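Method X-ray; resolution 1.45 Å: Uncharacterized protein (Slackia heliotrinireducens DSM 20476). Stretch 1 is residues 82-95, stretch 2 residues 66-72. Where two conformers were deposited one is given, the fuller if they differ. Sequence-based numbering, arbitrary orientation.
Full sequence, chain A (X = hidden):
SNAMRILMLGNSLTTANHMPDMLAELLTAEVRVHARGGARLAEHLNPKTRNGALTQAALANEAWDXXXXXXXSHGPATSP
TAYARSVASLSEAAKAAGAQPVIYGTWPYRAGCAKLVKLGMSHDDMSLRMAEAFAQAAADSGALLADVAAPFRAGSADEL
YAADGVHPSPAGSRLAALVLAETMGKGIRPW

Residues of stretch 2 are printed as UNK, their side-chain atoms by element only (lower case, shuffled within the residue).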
ATOM      1  N   ALA A  82      -6.577  13.806  -1.486  1.00 13.55           N
ATOM      2  CA  ALA A  82      -5.873  13.235  -2.615  1.00 13.77           C
ATOM      3  C   ALA A  82      -5.803  11.733  -2.522  1.00 15.22           C
ATOM      4  O   ALA A  82      -5.988  11.030  -3.516  1.00 14.08           O
ATOM      5  CB  ALA A  82      -4.480  13.830  -2.778  1.00 16.65           C
ATOM      6  N   TYR A  83      -5.526  11.249  -1.325  1.00 14.25           N
ATOM      7  CA  TYR A  83      -5.499   9.798  -1.111  1.00 12.66           C
ATOM      8  C   TYR A  83      -6.832   9.153  -1.437  1.00 12.82           C
ATOM      9  O   TYR A  83      -6.909   8.191  -2.222  1.00 13.73           O
ATOM     10  CB  TYR A  83      -5.082   9.500   0.327  1.00 12.71           C
ATOM     11  CG  TYR A  83      -5.212   8.003   0.632  1.00 12.18           C
ATOM     12  CD1 TYR A  83      -4.474   7.103  -0.071  1.00 12.81           C
ATOM     13  CD2 TYR A  83      -6.144   7.522   1.515  1.00 12.29           C
ATOM     14  CE1 TYR A  83      -4.593   5.744   0.127  1.00 12.31           C
ATOM     15  CE2 TYR A  83      -6.298   6.173   1.714  1.00 13.04           C
ATOM     16  CZ  TYR A  83      -5.529   5.290   1.006  1.00 12.24           C
ATOM     17  OH  TYR A  83      -5.738   3.942   1.201  1.00 12.88           O
ATOM     18  N   ALA A  84      -7.888   9.695  -0.834  1.00 13.10           N
ATOM     19  CA  ALA A  84      -9.218   9.152  -1.001  1.00 14.94           C
ATOM     20  C   ALA A  84      -9.629   9.131  -2.477  1.00 12.84           C
ATOM     21  O   ALA A  84     -10.216   8.145  -2.946  1.00 15.37           O
ATOM     22  CB  ALA A  84     -10.225   9.934  -0.185  1.00 16.31           C
ATOM     23  N   ARG A  85      -9.340  10.199  -3.206  0.50 13.40           N
ATOM     24  CA  ARG A  85      -9.715  10.235  -4.602  0.50 15.86           C
ATOM     25  C   ARG A  85      -8.909   9.263  -5.441  0.50 14.66           C
ATOM     26  O   ARG A  85      -9.450   8.661  -6.372  0.50 15.47           O
ATOM     27  CB  ARG A  85      -9.594  11.652  -5.173  0.50 18.54           C
ATOM     28  CG  ARG A  85     -10.473  12.699  -4.485  0.50 25.54           C
ATOM     29  CD  ARG A  85     -11.945  12.304  -4.408  0.50 31.52           C
ATOM     30  NE  ARG A  85     -12.265  11.784  -3.081  0.50 33.64           N
ATOM     31  CZ  ARG A  85     -13.083  10.771  -2.849  0.50 32.93           C
ATOM     32  NH1 ARG A  85     -13.702  10.167  -3.856  0.50 41.05           N
ATOM     33  NH2 ARG A  85     -13.306  10.379  -1.606  0.50 39.15           N
ATOM     34  N   SER A  86      -7.632   9.084  -5.097  1.00 13.54           N
ATOM     35  CA  SER A  86      -6.807   8.156  -5.834  1.00 13.58           C
ATOM     36  C   SER A  86      -7.309   6.737  -5.644  1.00 13.40           C
ATOM     37  O   SER A  86      -7.428   5.966  -6.598  1.00 13.49           O
ATOM     38  CB  SER A  86      -5.346   8.268  -5.421  1.00 15.17           C
ATOM     39  OG  SER A  86      -4.777   9.522  -5.782  1.00 17.48           O
ATOM     40  N   VAL A  87      -7.568   6.362  -4.397  1.00 12.96           N
ATOM     41  CA  VAL A  87      -8.084   4.998  -4.135  1.00 13.16           C
ATOM     42  C   VAL A  87      -9.432   4.783  -4.775  1.00 14.08           C
ATOM     43  O   VAL A  87      -9.693   3.715  -5.318  1.00 15.15           O
ATOM     44  CB  VAL A  87      -8.174   4.705  -2.628  1.00 16.33           C
ATOM     45  CG1 VAL A  87      -8.882   3.374  -2.370  1.00 18.14           C
ATOM     46  CG2 VAL A  87      -6.791   4.682  -2.074  1.00 17.77           C
ATOM     47  N   ALA A  88     -10.296   5.806  -4.720  1.00 13.68           N
ATOM     48  CA  ALA A  88     -11.605   5.652  -5.314  1.00 15.94           C
ATOM     49  C   ALA A  88     -11.503   5.359  -6.810  1.00 14.26           C
ATOM     50  O   ALA A  88     -12.145   4.446  -7.341  1.00 16.26           O
ATOM     51  CB  ALA A  88     -12.438   6.896  -5.085  1.00 18.43           C
ATOM     52  N   SER A  89     -10.674   6.129  -7.504  1.00 13.68           N
ATOM     53  CA  SER A  89     -10.604   5.987  -8.939  0.60 15.06           C
ATOM     54  C   SER A  89      -9.875   4.711  -9.352  1.00 14.71           C
ATOM     55  O   SER A  89     -10.295   4.031 -10.295  1.00 14.62           O
ATOM     56  CB  SER A  89      -9.994   7.241  -9.548  0.60 17.47           C
ATOM     57  OG  SER A  89     -10.903   8.338  -9.392  0.60 21.05           O
ATOM     58  N   LEU A  90      -8.789   4.384  -8.644  1.00 13.25           N
ATOM     59  CA  LEU A  90      -8.096   3.139  -8.947  1.00 14.08           C
ATOM     60  C   LEU A  90      -8.928   1.921  -8.614  1.00 12.91           C
ATOM     61  O   LEU A  90      -8.915   0.936  -9.345  1.00 14.03           O
ATOM     62  CB  LEU A  90      -6.789   3.069  -8.178  1.00 13.43           C
ATOM     63  CG  LEU A  90      -5.697   4.003  -8.743  1.00 13.75           C
ATOM     64  CD1 LEU A  90      -4.554   4.132  -7.763  1.00 14.65           C
ATOM     65  CD2 LEU A  90      -5.186   3.546 -10.124  1.00 15.02           C
ATOM     66  N   SER A  91      -9.703   2.015  -7.538  1.00 13.08           N
ATOM     67  CA  SER A  91     -10.607   0.917  -7.191  1.00 14.22           C
ATOM     68  C   SER A  91     -11.662   0.693  -8.265  1.00 14.63           C
ATOM     69  O   SER A  91     -11.966  -0.437  -8.597  1.00 15.65           O
ATOM     70  CB  SER A  91     -11.250   1.132  -5.814  1.00 14.32           C
ATOM     71  OG  SER A  91     -10.294   1.098  -4.787  1.00 15.19           O
ATOM     72  N   GLU A  92     -12.279   1.773  -8.739  1.00 15.37           N
ATOM     73  CA  GLU A  92     -13.258   1.668  -9.822  0.60 17.42           C
ATOM     74  C   GLU A  92     -12.634   1.089 -11.085  1.00 15.35           C
ATOM     75  O   GLU A  92     -13.238   0.236 -11.762  1.00 17.80           O
ATOM     76  CB  GLU A  92     -13.913   3.030 -10.130  0.60 19.99           C
ATOM     77  CG  GLU A  92     -14.856   3.519  -9.034  0.60 25.19           C
ATOM     78  CD  GLU A  92     -15.886   2.468  -8.649  0.60 28.75           C
ATOM     79  OE1 GLU A  92     -15.961   2.060  -7.459  0.60 29.04           O
ATOM     80  OE2 GLU A  92     -16.601   2.018  -9.556  0.60 28.33           O
ATOM     81  N   ALA A  93     -11.402   1.512 -11.405  1.00 15.74           N
ATOM     82  CA  ALA A  93     -10.711   0.950 -12.580  1.00 16.04           C
ATOM     83  C   ALA A  93     -10.439  -0.544 -12.405  1.00 14.46           C
ATOM     84  O   ALA A  93     -10.612  -1.335 -13.331  1.00 16.33           O
ATOM     85  CB  ALA A  93      -9.418   1.699 -12.845  1.00 18.09           C
ATOM     86  N   ALA A  94     -10.027  -0.936 -11.204  1.00 15.28           N
ATOM     87  CA  ALA A  94      -9.749  -2.351 -10.934  1.00 15.42           C
ATOM     88  C   ALA A  94     -11.042  -3.176 -11.079  1.00 16.06           C
ATOM     89  O   ALA A  94     -11.072  -4.211 -11.748  1.00 16.00           O
ATOM     90  CB  ALA A  94      -9.123  -2.516  -9.545  1.00 15.43           C
ATOM     91  N   LYS A  95     -12.116  -2.694 -10.469  1.00 15.21           N
ATOM     92  CA  LYS A  95     -13.389  -3.415 -10.526  1.00 16.78           C
ATOM     93  C   LYS A  95     -13.903  -3.512 -11.957  1.00 17.28           C
ATOM     94  O   LYS A  95     -14.430  -4.562 -12.353  1.00 19.01           O
ATOM     95  CB  LYS A  95     -14.420  -2.760  -9.617  1.00 18.08           C
ATOM     96  CG  LYS A  95     -14.118  -2.888  -8.145  1.00 19.20           C
ATOM     97  CD  LYS A  95     -15.121  -2.308  -7.152  1.00 27.97           C
ATOM     98  CE  LYS A  95     -15.212  -0.813  -7.158  1.00 38.38           C
ATOM     99  NZ  LYS A  95     -16.238  -0.336  -6.167  1.00 38.30           N
ATOM    100  N   UNK A  66      -6.317  -9.325  -8.300  1.00 12.37           N
ATOM    101  CA  UNK A  66      -6.255  -8.270  -7.320  1.00 12.66           C
ATOM    102  C   UNK A  66      -5.386  -7.139  -7.809  1.00 11.84           C
ATOM    103  O   UNK A  66      -4.419  -7.370  -8.518  1.00 12.34           O
ATOM    104  c   UNK A  66      -7.953 -11.850  -4.085  1.00 18.14           C
ATOM    105  c   UNK A  66      -7.561  -9.556  -4.588  1.00 13.88           C
ATOM    106  c   UNK A  66      -8.320 -10.532  -3.959  1.00 15.60           C
ATOM    107  c   UNK A  66      -5.640  -8.794  -6.012  1.00 12.81           C
ATOM    108  c   UNK A  66      -6.823 -12.169  -4.825  1.00 16.96           C
ATOM    109  c   UNK A  66      -6.095 -11.194  -5.463  1.00 14.94           C
ATOM    110  c   UNK A  66      -6.445  -9.875  -5.335  1.00 13.72           C
ATOM    111  N   UNK A  67      -5.732  -5.926  -7.385  1.00 11.48           N
ATOM    112  CA  UNK A  67      -4.895  -4.751  -7.577  1.00 11.06           C
ATOM    113  C   UNK A  67      -4.637  -4.160  -6.197  1.00 11.66           C
ATOM    114  O   UNK A  67      -5.577  -3.770  -5.503  1.00 13.09           O
ATOM    115  c   UNK A  67      -4.615  -2.477  -8.591  1.00 12.37           C
ATOM    116  c   UNK A  67      -5.805  -4.282  -9.863  1.00 12.29           C
ATOM    117  c   UNK A  67      -5.523  -3.697  -8.477  1.00 11.83           C
ATOM    118  N   UNK A  68      -3.361  -4.179  -5.777  1.00 10.94           N
ATOM    119  CA  UNK A  68      -2.981  -3.694  -4.430  1.00 11.21           C
ATOM    120  C   UNK A  68      -2.503  -2.248  -4.558  1.00 10.62           C
ATOM    121  O   UNK A  68      -1.682  -1.946  -5.420  1.00 11.98           O
ATOM    122  c   UNK A  68      -1.871  -4.548  -3.827  1.00 11.44           C
ATOM    123  c   UNK A  68      -2.312  -5.995  -3.754  1.00 13.03           C
ATOM    124  c   UNK A  68      -1.466  -4.049  -2.453  1.00 12.59           C
ATOM    125  N   UNK A  69      -3.012  -1.374  -3.680  1.00 10.78           N
ATOM    126  CA  UNK A  69      -2.737   0.029  -3.765  1.00 11.01           C
ATOM    127  C   UNK A  69      -2.060   0.513  -2.505  1.00 10.29           C
ATOM    128  O   UNK A  69      -2.632   0.394  -1.411  1.00 11.17           O
ATOM    129  c   UNK A  69      -7.232   0.004  -3.599  1.00 14.95           C
ATOM    130  c   UNK A  69      -4.035   0.831  -3.946  1.00 11.70           C
ATOM    131 se   UNK A  69      -6.665   1.008  -5.202  0.65 14.25          SE
ATOM    132  c   UNK A  69      -4.816   0.374  -5.179  1.00 12.63           C
ATOM    133  N   UNK A  70      -0.841   1.057  -2.643  1.00 10.87           N
ATOM    134  CA  UNK A  70      -0.085   1.588  -1.507  1.00 11.57           C
ATOM    135  C   UNK A  70       0.306   3.039  -1.763  1.00 12.06           C
ATOM    136  O   UNK A  70       1.005   3.324  -2.719  1.00 13.09           O
ATOM    137  n   UNK A  70       3.723   2.959  -0.161  1.00 12.20           N
ATOM    138  c   UNK A  70       1.181   0.736  -1.276  1.00 11.75           C
ATOM    139  c   UNK A  70       3.392   1.754  -0.590  1.00 12.54           C
ATOM    140  c   UNK A  70       2.062   1.218  -0.124  1.00 12.89           C
ATOM    141  o   UNK A  70       4.120   1.097  -1.333  1.00 12.07           O
ATOM    142  N   UNK A  71      -0.143   3.926  -0.864  1.00 12.23           N
ATOM    143  CA  UNK A  71       0.129   5.334  -0.968  1.00 12.38           C
ATOM    144  C   UNK A  71       1.452   5.697  -0.296  1.00 13.34           C
ATOM    145  O   UNK A  71       1.919   5.025   0.623  1.00 12.96           O
ATOM    146  c   UNK A  71      -0.913   8.221  -1.733  1.00 15.56           C
ATOM    147  o   UNK A  71       0.077   8.017  -2.483  1.00 15.01           O
ATOM    148  c   UNK A  71      -0.901   7.655  -0.313  1.00 13.02           C
ATOM    149  c   UNK A  71      -0.998   6.119  -0.288  1.00 12.91           C
ATOM    150  o   UNK A  71      -1.927   8.871  -2.111  1.00 18.88           O
ATOM    151  N   UNK A  72       2.039   6.786  -0.781  1.00 13.18           N
ATOM    152  CA  UNK A  72       3.176   7.435  -0.122  1.00 13.72           C
ATOM    153  C   UNK A  72       2.894   7.459   1.370  1.00 14.05           C
ATOM    154  O   UNK A  72       1.792   7.766   1.800  1.00 13.87           O
ATOM    155  c   UNK A  72       3.208  11.859   0.639  1.00 27.98           C
ATOM    156  c   UNK A  72       3.364   8.817  -0.764  1.00 16.99           C
ATOM    157 se   UNK A  72       4.484  10.498   1.266  0.65 20.83          SE
ATOM    158  c   UNK A  72       4.701   9.470  -0.398  1.00 19.16           C
TER
HETATM  159  O   HOH W   1      -3.629   2.718  -0.054  1.00 13.07           O
HETATM  160  O   HOH W   2      -2.164  10.011  -4.453  1.00 17.31           O

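Position 66 opens the strand with seven side-chain carbons, one followed by a ring of six. Its CA-to-CB bond points away from the helix, and even its CB stays 8.0 Å from CB of Ala94. One carbon and a six-carbon ring, with no oxygen, make Phe66.

Position 67 carries three carbons, one bearing the other two, so it branches at CB. The CA-to-CB bond points toward the helix, and one of the terminal carbons lies 3.8 Å from CB of Ala94. This is Val67, and the methyl is CG2. The CA atoms of Val67 and Ala94 stand 6.4 Å apart, the closest backbone register of the pair, where small alanine faces a short branched chain.

Position 68 repeats the three-carbon fork, but none of it comes within reach of the helix. It is Val68, buried against something other than stretch 1.

Position 69 has an unbranched chain of two carbons, a selenium and a last carbon. The selenium lies 3.6 Å from CB of Leu90; the end carbon is 3.5 Å from OG of Ser91 and 3.9 Å from CG1 of Val87. The selenium identifies selenomethionine, Met69, whose atoms are SE and CE. With chi angles m, t, m, it reaches three helix residues and has the largest area covered of any residue in either stretch.

Position 70 has three carbons, the third carrying one oxygen and one nitrogen, and its CA-to-CB bond points away from the helix. The amide makes it Gln70; its NE2 donates to the backbone O of position 71 at 2.9 Å.

Position 71 ends its three carbons in two oxygens. Its CA-to-CB bond points toward the helix, and its CB is 3.6 Å from CD1 of Tyr83, meeting the ring obliquely. The carboxylate makes it Glu71.

Position 72 has the carbon, carbon, selenium, carbon chain again, out of reach of the helix. It is Met72, also selenomethionine; its backbone N donates to OE1 of Glu71 at 2.9 Å.

The rule is alternation: the CA-to-CB bonds of 67, 69 and 71 point toward a helix running nearly antiparallel, at 169°, with the axes approaching to 9.0 Å. No direct hydrogen bond crosses; packing is joined by water. One water donates to O of Met69 at 2.9 Å and hydrogen-bonds OH of Tyr83 at 2.7 Å. Another donates to OE2 of Glu71 at 2.6 Å and to OG of Ser86 at 3.0 Å. OG of Ser91 donates back to O of Val87 at 2.7 Å, so this hydroxyl has its proton satisfied within the helix while it lies against CE of Met69.

Stretch 2 (66-72) FVVMQEM
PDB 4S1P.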